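Local coordinates for protein 4-hydroxy-3-methylbut-2-enyl diphosphate reductase (Aquifex aeolicus, PDB 3DNF) that reduces (E)-4-hydroxy-3-methylbut-2-enyl diphosphate to a mixture of isopentenyl and dimethylallyl diphosphates, the last step of the non-mevalonate route to isoprenoid precursors, at residues 12-17 / 95-100; 18-23 / 44-49; 104-109 / 128-133; 79-84 / 89-94; 170-175 / 190-195. All coordinates share one frame; numbering follows the deposited sequence.

Overall arrangement
Two of the five contacts, 1 and 5, hold the iron-sulfur cluster in the middle of a trilobal open alpha/beta protein; the other three lie further out in its lobes. Interaction 1 lies nearest the centre of the chain and supplies two cluster cysteines; interaction 5, about 17 Å away between centres, supplies the third. Interactions 2 and 4 belong to elements around the parallel sheet of strands 55-57, 34-36, 68-71 and 90-93, and are nested along the chain inside the loop closed by interaction 1. Interactions 3 and 5 follow in sequence, around the sheet containing strands 115-119 and 158-163. Helix 14-26 joins interactions 1 and 2, and helix 97-111 joins 1 and 3, so cluster ligands stand at the starts of helices that help build two lobes.

Interaction 1. Residues 12-17 / 95-100; sequences FCFGVK and TCPYVK. With F3S (Fe3-s4 cluster), chain E.
Cys96 SG is engaged by three groups: it binds an iron of the cluster (FE3) at 2.2 Å, accepts the backbone N-H of Tyr98 over a longer 3.5 Å, and rests against Gly15 CA across the contact. Its first torsion (chi1 -176°) carries the sulfur away from its own backbone N and over to the metal. Cys13 plays the same double part from a different rotamer (chi1 60°): its SG holds the iron FE4 at 2.5 Å and accepts from Val16 N. Each cysteine is thus an N-cap as well as a ligand, and the amide donors should help to stabilise thiolate charge. Gly15 suits the space between them, since a beta carbon there would fall about 2.5 Å from Cys96 SG and would also strike the cluster sulfide S4. Its backbone N approaches sulfide S3 to 3.3 Å. Beyond the cluster, Phe14 CE2 meets Pro97 CG at 3.8 Å, with the proline carbon at the edge of the phenylalanine ring, while the Tyr98 ring lies oblique to Phe14 and turns its own edge to S3. Two helix N-termini closing around iron and sulfide form the heart of the IspH cluster site, here occupied by a [3Fe-4S] cluster that probably derives from a [4Fe-4S] form.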
# COMPACT_ATOMS: atom_id res chain seq x y z
N PHE B 12 28.79 9.44 -6.74
CA PHE B 12 28.41 8.04 -6.96
C PHE B 12 27.84 7.42 -5.70
O PHE B 12 28.35 7.62 -4.59
CB PHE B 12 29.64 7.14 -7.32
CG PHE B 12 30.26 7.39 -8.68
CD1 PHE B 12 29.66 8.21 -9.63
CD2 PHE B 12 31.47 6.75 -9.00
CE1 PHE B 12 30.25 8.40 -10.88
CE2 PHE B 12 32.07 6.94 -10.24
CZ PHE B 12 31.46 7.76 -11.18
N CYS B 13 26.79 6.64 -5.89
CA CYS B 13 26.26 5.79 -4.84
C CYS B 13 27.19 4.61 -4.57
O CYS B 13 28.12 4.31 -5.34
CB CYS B 13 24.93 5.24 -5.28
SG CYS B 13 25.18 4.32 -6.76
N PHE B 14 26.90 3.90 -3.49
CA PHE B 14 27.67 2.73 -3.11
C PHE B 14 27.91 1.73 -4.26
O PHE B 14 29.05 1.33 -4.54
CB PHE B 14 26.96 2.04 -1.96
CG PHE B 14 27.51 0.68 -1.66
CD1 PHE B 14 28.69 0.54 -0.95
CD2 PHE B 14 26.84 -0.46 -2.12
CE1 PHE B 14 29.21 -0.74 -0.69
CE2 PHE B 14 27.34 -1.74 -1.87
CZ PHE B 14 28.52 -1.89 -1.17
N GLY B 15 26.84 1.33 -4.93
CA GLY B 15 26.92 0.34 -6.00
C GLY B 15 27.75 0.78 -7.18
O GLY B 15 28.49 -0.00 -7.72
N VAL B 16 27.65 2.03 -7.59
CA VAL B 16 28.42 2.47 -8.76
C VAL B 16 29.92 2.60 -8.39
O VAL B 16 30.80 2.23 -9.17
CB VAL B 16 27.84 3.78 -9.36
CG1 VAL B 16 28.82 4.44 -10.32
CG2 VAL B 16 26.51 3.47 -10.05
N LYS B 17 30.19 3.14 -7.21
CA LYS B 17 31.54 3.23 -6.69
C LYS B 17 32.16 1.83 -6.69
O LYS B 17 33.27 1.66 -7.15
CB LYS B 17 31.51 3.75 -5.24
CG LYS B 17 31.54 5.23 -5.08
CD LYS B 17 31.82 5.56 -3.62
CE LYS B 17 32.62 6.85 -3.47
NZ LYS B 17 31.82 7.92 -2.84
N THR B 95 27.00 -6.21 -10.49
CA THR B 95 25.64 -5.88 -10.08
C THR B 95 25.61 -5.35 -8.64
O THR B 95 26.18 -5.95 -7.74
CB THR B 95 24.73 -7.13 -10.15
OG1 THR B 95 24.83 -7.68 -11.45
CG2 THR B 95 23.25 -6.74 -9.88
N CYS B 96 24.94 -4.22 -8.42
CA CYS B 96 24.82 -3.68 -7.05
C CYS B 96 24.19 -4.72 -6.10
O CYS B 96 23.19 -5.37 -6.51
CB CYS B 96 23.99 -2.38 -7.05
SG CYS B 96 23.90 -1.58 -5.42
N PRO B 97 24.75 -4.92 -4.88
CA PRO B 97 24.15 -5.80 -3.85
C PRO B 97 22.67 -5.48 -3.64
O PRO B 97 21.87 -6.39 -3.43
CB PRO B 97 24.99 -5.48 -2.61
CG PRO B 97 26.34 -5.15 -3.21
CD PRO B 97 25.98 -4.28 -4.36
N TYR B 98 22.27 -4.21 -3.79
CA TYR B 98 20.85 -3.84 -3.59
C TYR B 98 19.97 -4.24 -4.76
O TYR B 98 18.78 -4.47 -4.59
CB TYR B 98 20.68 -2.37 -3.25
CG TYR B 98 21.56 -2.00 -2.07
CD1 TYR B 98 21.67 -2.86 -0.97
CD2 TYR B 98 22.33 -0.84 -2.08
CE1 TYR B 98 22.51 -2.56 0.10
CE2 TYR B 98 23.16 -0.53 -1.00
CZ TYR B 98 23.25 -1.40 0.08
OH TYR B 98 24.06 -1.11 1.16
N VAL B 99 20.55 -4.32 -5.94
CA VAL B 99 19.85 -4.85 -7.11
C VAL B 99 19.73 -6.35 -6.97
O VAL B 99 18.67 -6.91 -7.23
CB VAL B 99 20.55 -4.40 -8.45
CG1 VAL B 99 19.99 -5.17 -9.67
CG2 VAL B 99 20.38 -2.88 -8.70
N LYS B 100 20.81 -7.01 -6.56
CA LYS B 100 20.73 -8.43 -6.24
C LYS B 100 19.65 -8.76 -5.21
O LYS B 100 19.02 -9.81 -5.29
CB LYS B 100 22.06 -8.99 -5.76
CG LYS B 100 23.19 -9.10 -6.83
CD LYS B 100 22.79 -9.85 -8.14
CE LYS B 100 22.23 -11.21 -7.88
NZ LYS B 100 21.82 -11.85 -9.15
FE1 F3S E . 21.42 2.33 -4.83
FE3 F3S E . 22.97 0.34 -5.83
FE4 F3S E . 23.24 2.72 -6.39
S1 F3S E . 20.70 0.39 -5.74
S2 F3S E . 21.61 4.15 -6.19
S3 F3S E . 23.64 1.98 -4.39
S4 F3S E . 23.88 1.16 -7.77

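Interaction 2. Residues 18-23 / 44-49; sequences RAVKLA and PQEVNR
Val20 CG1 sits 3.5 Å from Arg49 NH2, at the edge of the guanidinium and close to its plane, and 3.8 Å from Glu46 OE2. One methyl therefore packs against both halves of an ion pair, and a compact, branched valine brings that methyl up to the charges without a polar group of its own. Arg49 takes hold of Glu46 side-on with two nitrogens. NE reaches OE1 at 2.7 Å in an almost straight bond (175° at the hydrogen), and NH2 reaches OE2 at 2.9 Å; both glutamate oxygens lie close to the guanidinium plane, whereas the nitrogens meet them from above the carboxylate plane. A bend in the middle of the glutamate chain (chi2 71°) brings its carboxylate round to the arginine one helical turn further on. The contact joins helices 14-26 and 44-53, neighbours beside the parallel sheet of strands 55-57, 34-36, 68-71 and 90-93. In the second shell Trp269 NE1 donates to Glu46 OE1, Glu24 OE2 forms a further salt bridge with Arg49 NH2, and Phe12 packs against Glu46. Placing an alanine at Glu46 would probably leave Arg49 NE and Trp269 NE1 without their acceptor, the guanidinium keeping just Glu24 of the two acids described. Asn43 OD1, just ahead of the helix, accepts from the backbone N of Glu46 in its first turn.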
# COMPACT_ATOMS: atom_id res chain seq x y z
N ARG B 18 31.42 0.86 -6.19
CA ARG B 18 31.86 -0.54 -6.11
C ARG B 18 32.11 -1.12 -7.52
O ARG B 18 33.15 -1.76 -7.75
CB ARG B 18 30.80 -1.37 -5.38
CG ARG B 18 31.00 -2.86 -5.42
CD ARG B 18 29.98 -3.55 -4.54
NE ARG B 18 30.19 -5.00 -4.55
CZ ARG B 18 29.70 -5.84 -5.45
NH1 ARG B 18 28.98 -5.39 -6.47
NH2 ARG B 18 29.95 -7.15 -5.32
N ALA B 19 31.18 -0.87 -8.45
CA ALA B 19 31.35 -1.34 -9.86
C ALA B 19 32.63 -0.78 -10.49
O ALA B 19 33.39 -1.52 -11.15
CB ALA B 19 30.14 -1.02 -10.70
N VAL B 20 32.87 0.53 -10.28
CA VAL B 20 34.07 1.21 -10.84
C VAL B 20 35.35 0.57 -10.30
O VAL B 20 36.27 0.30 -11.08
CB VAL B 20 34.01 2.75 -10.63
CG1 VAL B 20 35.34 3.43 -10.94
CG2 VAL B 20 32.95 3.32 -11.52
N LYS B 21 35.34 0.33 -9.00
CA LYS B 21 36.49 -0.25 -8.31
C LYS B 21 36.72 -1.69 -8.77
O LYS B 21 37.85 -2.08 -9.01
CB LYS B 21 36.37 -0.14 -6.79
CG LYS B 21 37.70 -0.36 -6.09
CD LYS B 21 37.88 0.52 -4.87
CE LYS B 21 39.35 0.57 -4.44
NZ LYS B 21 40.24 1.18 -5.48
N LEU B 22 35.65 -2.47 -8.94
CA LEU B 22 35.79 -3.83 -9.45
C LEU B 22 36.35 -3.82 -10.87
O LEU B 22 37.13 -4.68 -11.25
CB LEU B 22 34.42 -4.55 -9.47
CG LEU B 22 33.89 -4.96 -8.09
CD1 LEU B 22 32.51 -5.55 -8.21
CD2 LEU B 22 34.81 -5.97 -7.36
N ALA B 23 35.93 -2.85 -11.66
CA ALA B 23 36.39 -2.72 -13.05
C ALA B 23 37.89 -2.42 -13.05
O ALA B 23 38.67 -3.06 -13.76
CB ALA B 23 35.62 -1.57 -13.72
N PRO B 44 30.52 10.64 -20.03
CA PRO B 44 31.57 10.50 -21.03
C PRO B 44 32.99 10.66 -20.49
O PRO B 44 33.87 9.93 -20.93
CB PRO B 44 31.24 11.63 -22.03
CG PRO B 44 29.78 11.77 -21.92
CD PRO B 44 29.50 11.63 -20.45
N GLN B 45 33.21 11.59 -19.56
CA GLN B 45 34.57 11.81 -19.02
C GLN B 45 35.01 10.62 -18.16
O GLN B 45 36.16 10.18 -18.22
CB GLN B 45 34.61 13.08 -18.17
CG GLN B 45 34.63 14.38 -18.95
CD GLN B 45 35.02 15.54 -18.05
OE1 GLN B 45 36.16 16.00 -18.07
NE2 GLN B 45 34.08 15.98 -17.22
N GLU B 46 34.09 10.09 -17.37
CA GLU B 46 34.43 8.91 -16.56
C GLU B 46 34.69 7.66 -17.42
O GLU B 46 35.67 6.92 -17.20
CB GLU B 46 33.37 8.66 -15.49
CG GLU B 46 33.61 7.39 -14.59
CD GLU B 46 34.78 7.55 -13.61
OE1 GLU B 46 35.65 8.41 -13.81
OE2 GLU B 46 34.82 6.78 -12.63
N VAL B 47 33.82 7.42 -18.40
CA VAL B 47 34.06 6.33 -19.36
C VAL B 47 35.40 6.52 -20.07
O VAL B 47 36.17 5.56 -20.22
CB VAL B 47 32.86 6.22 -20.35
CG1 VAL B 47 33.12 5.23 -21.49
CG2 VAL B 47 31.64 5.86 -19.59
N ASN B 48 35.72 7.76 -20.44
CA ASN B 48 37.02 8.05 -21.06
C ASN B 48 38.20 7.74 -20.12
O ASN B 48 39.22 7.18 -20.55
CB ASN B 48 37.13 9.50 -21.50
CG ASN B 48 38.41 9.78 -22.21
OD1 ASN B 48 38.57 9.41 -23.36
ND2 ASN B 48 39.34 10.48 -21.54
N ARG B 49 38.05 8.13 -18.85
CA ARG B 49 39.12 7.89 -17.85
C ARG B 49 39.39 6.39 -17.77
O ARG B 49 40.54 5.94 -17.84
CB ARG B 49 38.70 8.37 -16.45
CG ARG B 49 39.79 8.16 -15.39
CD ARG B 49 39.28 8.53 -13.98
NE ARG B 49 38.25 7.59 -13.52
CZ ARG B 49 38.51 6.37 -13.03
NH1 ARG B 49 39.78 5.97 -12.91
NH2 ARG B 49 37.51 5.59 -12.65

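Interaction 3. Residues 104-109 / 128-133; sequences EAVCQL and IGTLGY
Helices 97-111 and 125-136 lie side by side against the parallel sheet of strands 141-144, 115-119, 158-163 and 185-189, one lobe of the open alpha/beta fold. The axes of segments 104-109 and 128-133 approach to 9.2 Å and cross at -33°, close enough for short side chains to fill the groove. Val106 does most of this work: CG1 meets the methyl CG2 of Thr130 at 3.8 Å, and CG2 faces Tyr133 CB at 4.3 Å. Valine suits a site that also abuts Val116 and Val162 of the sheet. Thr130 offers its carbon branch to the valine while its hydroxyl OG1 bonds to Glu126 O in its own helix, so the polar end is satisfied within the turn. Glu126 is the predicted proton donor of the reaction, so the threonine lies next to what is probably the active site. The ring of Tyr133 leads away from the contact and stacks with His103, leaving its CB and backbone to face helix 97-111. Cys107 is paired in a disulfide with Cys137, just past the end of the second helix. With its sulfur turned beside its own backbone N (chi1 -63°), Cys107 SG comes to lie 3.5 Å from Tyr133 O.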
# COMPACT_ATOMS: atom_id res chain seq x y z
N GLU B 104 16.62 -11.51 -5.47
CA GLU B 104 16.32 -12.42 -4.37
C GLU B 104 14.84 -12.33 -3.98
O GLU B 104 14.17 -13.35 -3.79
CB GLU B 104 17.23 -12.15 -3.17
CG GLU B 104 18.70 -12.55 -3.44
CD GLU B 104 19.71 -11.91 -2.48
OE1 GLU B 104 19.31 -11.50 -1.35
OE2 GLU B 104 20.91 -11.81 -2.84
N ALA B 105 14.34 -11.10 -3.91
CA ALA B 105 12.99 -10.82 -3.40
C ALA B 105 11.95 -11.38 -4.35
O ALA B 105 10.92 -11.94 -3.91
CB ALA B 105 12.77 -9.34 -3.24
N VAL B 106 12.18 -11.24 -5.66
CA VAL B 106 11.13 -11.77 -6.59
C VAL B 106 11.08 -13.28 -6.51
O VAL B 106 9.99 -13.91 -6.59
CB VAL B 106 11.22 -11.23 -8.03
CG1 VAL B 106 11.05 -9.69 -8.09
CG2 VAL B 106 12.50 -11.72 -8.74
N CYS B 107 12.23 -13.88 -6.27
CA CYS B 107 12.23 -15.33 -6.14
C CYS B 107 11.61 -15.84 -4.82
O CYS B 107 10.91 -16.84 -4.81
CB CYS B 107 13.62 -15.91 -6.35
SG CYS B 107 14.23 -15.61 -8.07
N GLN B 108 11.90 -15.14 -3.73
CA GLN B 108 11.29 -15.41 -2.44
C GLN B 108 9.78 -15.30 -2.54
O GLN B 108 9.09 -16.21 -2.09
CB GLN B 108 11.85 -14.49 -1.37
CG GLN B 108 11.21 -14.71 0.00
CD GLN B 108 11.43 -13.53 0.92
OE1 GLN B 108 12.33 -12.72 0.71
NE2 GLN B 108 10.60 -13.42 1.94
N LEU B 109 9.27 -14.20 -3.13
CA LEU B 109 7.85 -14.01 -3.28
C LEU B 109 7.20 -15.12 -4.12
O LEU B 109 6.09 -15.59 -3.81
CB LEU B 109 7.56 -12.61 -3.88
CG LEU B 109 7.79 -11.39 -2.94
CD1 LEU B 109 7.64 -10.10 -3.77
CD2 LEU B 109 6.82 -11.36 -1.75
N ILE B 128 14.58 -5.23 -16.68
CA ILE B 128 14.76 -6.37 -17.57
C ILE B 128 15.52 -7.49 -16.84
O ILE B 128 15.16 -8.67 -16.95
CB ILE B 128 15.53 -5.92 -18.83
CG1 ILE B 128 14.63 -4.98 -19.63
CG2 ILE B 128 15.99 -7.11 -19.70
CD1 ILE B 128 15.32 -4.26 -20.78
N GLY B 129 16.57 -7.12 -16.11
CA GLY B 129 17.34 -8.17 -15.41
C GLY B 129 16.49 -8.89 -14.36
O GLY B 129 16.45 -10.12 -14.30
N THR B 130 15.75 -8.12 -13.55
CA THR B 130 14.90 -8.67 -12.52
C THR B 130 13.81 -9.57 -13.10
O THR B 130 13.54 -10.62 -12.53
CB THR B 130 14.29 -7.53 -11.72
OG1 THR B 130 15.36 -6.85 -11.06
CG2 THR B 130 13.36 -8.06 -10.65
N LEU B 131 13.16 -9.16 -14.20
CA LEU B 131 12.20 -10.05 -14.91
C LEU B 131 12.86 -11.37 -15.29
O LEU B 131 12.21 -12.41 -15.27
CB LEU B 131 11.58 -9.41 -16.15
CG LEU B 131 10.59 -8.30 -15.81
CD1 LEU B 131 10.00 -7.69 -17.08
CD2 LEU B 131 9.45 -8.83 -14.90
N GLY B 132 14.14 -11.32 -15.65
CA GLY B 132 14.88 -12.54 -15.98
C GLY B 132 15.02 -13.47 -14.78
O GLY B 132 14.93 -14.69 -14.90
N TYR B 133 15.24 -12.89 -13.60
CA TYR B 133 15.27 -13.68 -12.37
C TYR B 133 13.89 -14.27 -12.02
O TYR B 133 13.78 -15.43 -11.58
CB TYR B 133 15.86 -12.84 -11.22
CG TYR B 133 17.34 -12.92 -11.33
CD1 TYR B 133 18.06 -12.00 -12.09
CD2 TYR B 133 18.02 -13.99 -10.74
CE1 TYR B 133 19.46 -12.11 -12.23
CE2 TYR B 133 19.41 -14.13 -10.87
CZ TYR B 133 20.12 -13.19 -11.62
OH TYR B 133 21.50 -13.31 -11.74

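Interaction 4. Residues 79-84 / 89-94; sequences EKEEAL and LKVIDA
The carboxylates of Glu81 and Asp93 approach with the side chains crossing at about a right angle and their planes 65° apart, their nearest oxygens, Glu81 OE1 and Asp93 OD2, separated by 4.1 Å. Two waters bridge them. One donates to Glu81 OE2 at 2.6 Å and to Asp93 OD2 at 2.8 Å; the other lies within bonding distance of Glu81 OE1 and of Asp93 OD2. Glu81 reaches this spot because its chain is extended, with CG anti to the backbone N (chi1 -176°). Further along, the contact turns apolar. Leu84 CB packs on Val91 CG2 at 3.9 Å, and Leu84 CD2 meets Leu89 CD1 at 3.7 Å; beta-branched valine suits the strand, while the longer leucines both reach Phe63. Past the end of the helix, Leu89 N makes a weak bond of 3.5 Å to Leu84 O. Segment 79-84 of helix 78-86 runs at 146° to strand 90-93; the helix is the beta-alpha-beta crossover between parallel strands 68-71 and 90-93, the latter at the border of its sheet within this chain. Beyond the pair, Arg85 forms a salt bridge to Glu81 OE2 and Thr95 OG1 a hydrogen bond to Asp93 OD1. Two like charges so close would tend to raise the proton affinity of one, yet the hydrogens donated by the water between Glu81 OE2 and Asp93 OD2, with Arg85, probably offset much of that cost.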
# COMPACT_ATOMS: atom_id res chain seq x y z
N GLU B 79 20.18 -15.87 -17.67
CA GLU B 79 20.55 -16.58 -18.90
C GLU B 79 21.57 -15.84 -19.82
O GLU B 79 22.27 -16.46 -20.62
CB GLU B 79 19.28 -16.97 -19.69
CG GLU B 79 18.54 -15.78 -20.32
CD GLU B 79 17.47 -15.15 -19.41
OE1 GLU B 79 17.51 -15.22 -18.15
OE2 GLU B 79 16.57 -14.50 -20.00
N LYS B 80 21.62 -14.50 -19.72
CA LYS B 80 22.60 -13.73 -20.50
C LYS B 80 23.95 -13.80 -19.82
O LYS B 80 24.98 -13.93 -20.50
CB LYS B 80 22.17 -12.26 -20.68
CG LYS B 80 23.04 -11.54 -21.72
CD LYS B 80 22.57 -10.10 -22.00
CE LYS B 80 23.46 -9.46 -23.06
NZ LYS B 80 22.87 -8.16 -23.52
N GLU B 81 23.93 -13.72 -18.48
CA GLU B 81 25.18 -13.92 -17.73
C GLU B 81 25.76 -15.30 -18.07
O GLU B 81 26.98 -15.42 -18.35
CB GLU B 81 24.90 -13.85 -16.24
CG GLU B 81 26.21 -13.95 -15.45
CD GLU B 81 26.02 -13.72 -13.96
OE1 GLU B 81 25.09 -12.97 -13.60
OE2 GLU B 81 26.79 -14.29 -13.15
N GLU B 82 24.91 -16.32 -18.12
CA GLU B 82 25.37 -17.67 -18.44
C GLU B 82 25.89 -17.75 -19.89
O GLU B 82 26.88 -18.42 -20.14
CB GLU B 82 24.31 -18.75 -18.14
CG GLU B 82 24.78 -20.18 -18.38
CD GLU B 82 25.92 -20.66 -17.45
OE1 GLU B 82 26.27 -19.99 -16.44
OE2 GLU B 82 26.46 -21.76 -17.74
N ALA B 83 25.21 -17.08 -20.82
CA ALA B 83 25.64 -17.00 -22.23
C ALA B 83 27.07 -16.44 -22.34
O ALA B 83 27.87 -16.93 -23.15
CB ALA B 83 24.65 -16.11 -23.06
N LEU B 84 27.36 -15.39 -21.57
CA LEU B 84 28.69 -14.79 -21.54
C LEU B 84 29.75 -15.78 -21.03
O LEU B 84 30.84 -15.87 -21.65
CB LEU B 84 28.69 -13.48 -20.75
CG LEU B 84 27.87 -12.39 -21.52
CD1 LEU B 84 27.53 -11.33 -20.54
CD2 LEU B 84 28.49 -11.86 -22.80
N LEU B 89 34.32 -16.20 -21.54
CA LEU B 89 34.72 -14.92 -21.03
C LEU B 89 34.92 -14.99 -19.52
O LEU B 89 34.19 -15.72 -18.84
CB LEU B 89 33.65 -13.90 -21.39
CG LEU B 89 33.29 -13.69 -22.87
CD1 LEU B 89 32.00 -12.85 -22.98
CD2 LEU B 89 34.45 -13.02 -23.58
N LYS B 90 35.90 -14.24 -18.99
CA LYS B 90 35.95 -14.01 -17.56
C LYS B 90 34.91 -12.95 -17.17
O LYS B 90 35.03 -11.78 -17.56
CB LYS B 90 37.36 -13.57 -17.12
CG LYS B 90 37.45 -13.17 -15.66
CD LYS B 90 38.90 -12.80 -15.26
CE LYS B 90 39.71 -14.09 -15.08
NZ LYS B 90 41.08 -13.82 -14.55
N VAL B 91 33.89 -13.39 -16.43
CA VAL B 91 32.73 -12.56 -16.13
C VAL B 91 32.88 -12.06 -14.72
O VAL B 91 32.93 -12.86 -13.75
CB VAL B 91 31.39 -13.32 -16.33
CG1 VAL B 91 30.21 -12.38 -15.92
CG2 VAL B 91 31.25 -13.80 -17.80
N ILE B 92 33.00 -10.74 -14.60
CA ILE B 92 33.00 -10.07 -13.30
C ILE B 92 31.62 -9.48 -13.03
O ILE B 92 31.15 -8.60 -13.75
CB ILE B 92 34.03 -8.93 -13.25
CG1 ILE B 92 35.39 -9.35 -13.87
CG2 ILE B 92 34.14 -8.32 -11.83
CD1 ILE B 92 36.47 -9.76 -12.93
N ASP B 93 31.00 -9.94 -11.95
CA ASP B 93 29.65 -9.50 -11.66
C ASP B 93 29.71 -8.29 -10.74
O ASP B 93 29.88 -8.47 -9.54
CB ASP B 93 28.80 -10.59 -11.01
CG ASP B 93 27.34 -10.17 -10.84
OD1 ASP B 93 26.99 -9.08 -11.36
OD2 ASP B 93 26.55 -10.97 -10.32
N ALA B 94 29.45 -7.10 -11.30
CA ALA B 94 29.44 -5.89 -10.51
C ALA B 94 28.00 -5.36 -10.29
O ALA B 94 27.81 -4.20 -9.96
CB ALA B 94 30.33 -4.80 -11.12
O HOH W 1 24.11 -11.57 -11.26
O HOH W 2 26.96 -13.69 -10.63

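Interaction 5. Residues 170-175 / 190-195; sequences EFFKEV and NTICNA. With F3S (Fe3-s4 cluster), chain E.
Asn190, whose amide lies against Phe172, serves two subunits at once: OD1 accepts from Ile192 N of its own chain at 2.9 Å, while ND2 donates to Ala180 O of the second subunit. The first bond closes an Asx turn in the loop that leads from strand 185-189 to the cluster ligand Cys193. Phe172, from helix 169-182, meets this loop obliquely, its ring 42° from the amide plane and its CE2 4.1 Å from Asn190 CG. Ile192 and Phe172 slide past each other in opposite directions, which sets Ile192 CD1 3.9 Å from Phe172 CG, an apolar end against an aromatic side chain. Were an alanine here instead of Asn190, Ile192 N and Ala180 O of the second subunit would probably lose these partners and the turn would be freer to shift. Further on, Cys193 SG binds the iron FE1 at 2.3 Å, and the same sulfur accepts a capping bond from Ala195 N at 3.4 Å.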
# COMPACT_ATOMS: atom_id res chain seq x y z
N GLU B 170 6.77 8.22 -3.98
CA GLU B 170 5.38 8.63 -4.13
C GLU B 170 4.53 7.68 -4.96
O GLU B 170 3.42 7.33 -4.56
CB GLU B 170 5.30 10.04 -4.70
CG GLU B 170 4.89 11.05 -3.67
CD GLU B 170 4.41 12.35 -4.29
OE1 GLU B 170 4.99 12.77 -5.32
OE2 GLU B 170 3.46 12.95 -3.74
N PHE B 171 5.06 7.24 -6.10
CA PHE B 171 4.31 6.27 -6.91
C PHE B 171 4.25 4.88 -6.29
O PHE B 171 3.22 4.20 -6.34
CB PHE B 171 4.82 6.24 -8.35
CG PHE B 171 4.01 5.35 -9.25
CD1 PHE B 171 2.66 5.61 -9.48
CD2 PHE B 171 4.59 4.25 -9.84
CE1 PHE B 171 1.89 4.77 -10.29
CE2 PHE B 171 3.85 3.40 -10.66
CZ PHE B 171 2.50 3.67 -10.89
N PHE B 172 5.34 4.49 -5.66
CA PHE B 172 5.37 3.18 -5.01
C PHE B 172 4.30 3.12 -3.92
O PHE B 172 3.56 2.16 -3.82
CB PHE B 172 6.72 2.98 -4.40
CG PHE B 172 6.92 1.60 -3.85
CD1 PHE B 172 6.97 0.50 -4.72
CD2 PHE B 172 6.98 1.40 -2.46
CE1 PHE B 172 7.14 -0.76 -4.22
CE2 PHE B 172 7.18 0.12 -1.95
CZ PHE B 172 7.23 -0.97 -2.84
N LYS B 173 4.20 4.20 -3.13
CA LYS B 173 3.21 4.30 -2.04
C LYS B 173 1.76 4.18 -2.59
O LYS B 173 0.93 3.48 -2.01
CB LYS B 173 3.43 5.59 -1.24
CG LYS B 173 2.32 5.91 -0.28
CD LYS B 173 2.62 7.14 0.54
CE LYS B 173 1.45 7.43 1.44
NZ LYS B 173 1.69 8.70 2.16
N GLU B 174 1.51 4.85 -3.72
CA GLU B 174 0.22 4.82 -4.40
C GLU B 174 -0.15 3.43 -4.90
O GLU B 174 -1.31 3.00 -4.70
CB GLU B 174 0.20 5.84 -5.56
CG GLU B 174 -1.06 5.83 -6.41
CD GLU B 174 -2.28 6.38 -5.69
OE1 GLU B 174 -2.11 7.03 -4.63
OE2 GLU B 174 -3.41 6.15 -6.17
N VAL B 175 0.79 2.77 -5.59
CA VAL B 175 0.59 1.42 -6.14
C VAL B 175 0.31 0.41 -5.02
O VAL B 175 -0.62 -0.41 -5.12
CB VAL B 175 1.84 0.90 -6.95
CG1 VAL B 175 1.62 -0.60 -7.33
CG2 VAL B 175 2.02 1.73 -8.18
N ASN B 190 10.08 -3.72 0.38
CA ASN B 190 10.51 -2.41 -0.10
C ASN B 190 11.99 -2.43 -0.48
O ASN B 190 12.86 -2.33 0.38
CB ASN B 190 10.24 -1.30 0.92
CG ASN B 190 10.56 0.10 0.36
OD1 ASN B 190 11.33 0.25 -0.61
ND2 ASN B 190 10.00 1.10 0.97
N THR B 191 12.24 -2.52 -1.77
CA THR B 191 13.62 -2.60 -2.27
C THR B 191 14.15 -1.26 -2.85
O THR B 191 15.17 -1.24 -3.56
CB THR B 191 13.69 -3.67 -3.35
OG1 THR B 191 12.63 -3.44 -4.28
CG2 THR B 191 13.58 -5.10 -2.76
N ILE B 192 13.45 -0.16 -2.55
CA ILE B 192 13.92 1.19 -2.94
C ILE B 192 15.21 1.51 -2.21
O ILE B 192 15.28 1.41 -1.00
CB ILE B 192 12.85 2.28 -2.65
CG1 ILE B 192 11.61 1.99 -3.50
CG2 ILE B 192 13.41 3.69 -2.91
CD1 ILE B 192 10.46 3.02 -3.32
N CYS B 193 16.21 1.94 -2.97
CA CYS B 193 17.51 2.28 -2.38
C CYS B 193 17.46 3.72 -1.89
O CYS B 193 16.93 4.60 -2.59
CB CYS B 193 18.61 2.08 -3.44
SG CYS B 193 20.19 2.68 -2.87
N ASN B 194 18.01 3.98 -0.70
CA ASN B 194 17.97 5.34 -0.13
C ASN B 194 19.05 6.30 -0.66
O ASN B 194 19.10 7.46 -0.22
CB ASN B 194 17.98 5.32 1.41
CG ASN B 194 19.26 4.70 2.00
OD1 ASN B 194 20.22 4.37 1.29
ND2 ASN B 194 19.27 4.53 3.32
N ALA B 195 19.91 5.84 -1.58
CA ALA B 195 21.04 6.66 -2.05
C ALA B 195 20.61 8.05 -2.54
O ALA B 195 21.30 9.05 -2.26
CB ALA B 195 21.84 5.97 -3.13
FE1 F3S E . 21.42 2.33 -4.83
FE3 F3S E . 22.97 0.34 -5.83
FE4 F3S E . 23.24 2.72 -6.39
S1 F3S E . 20.70 0.39 -5.74
S2 F3S E . 21.61 4.15 -6.19
S3 F3S E . 23.64 1.98 -4.39
S4 F3S E . 23.88 1.16 -7.77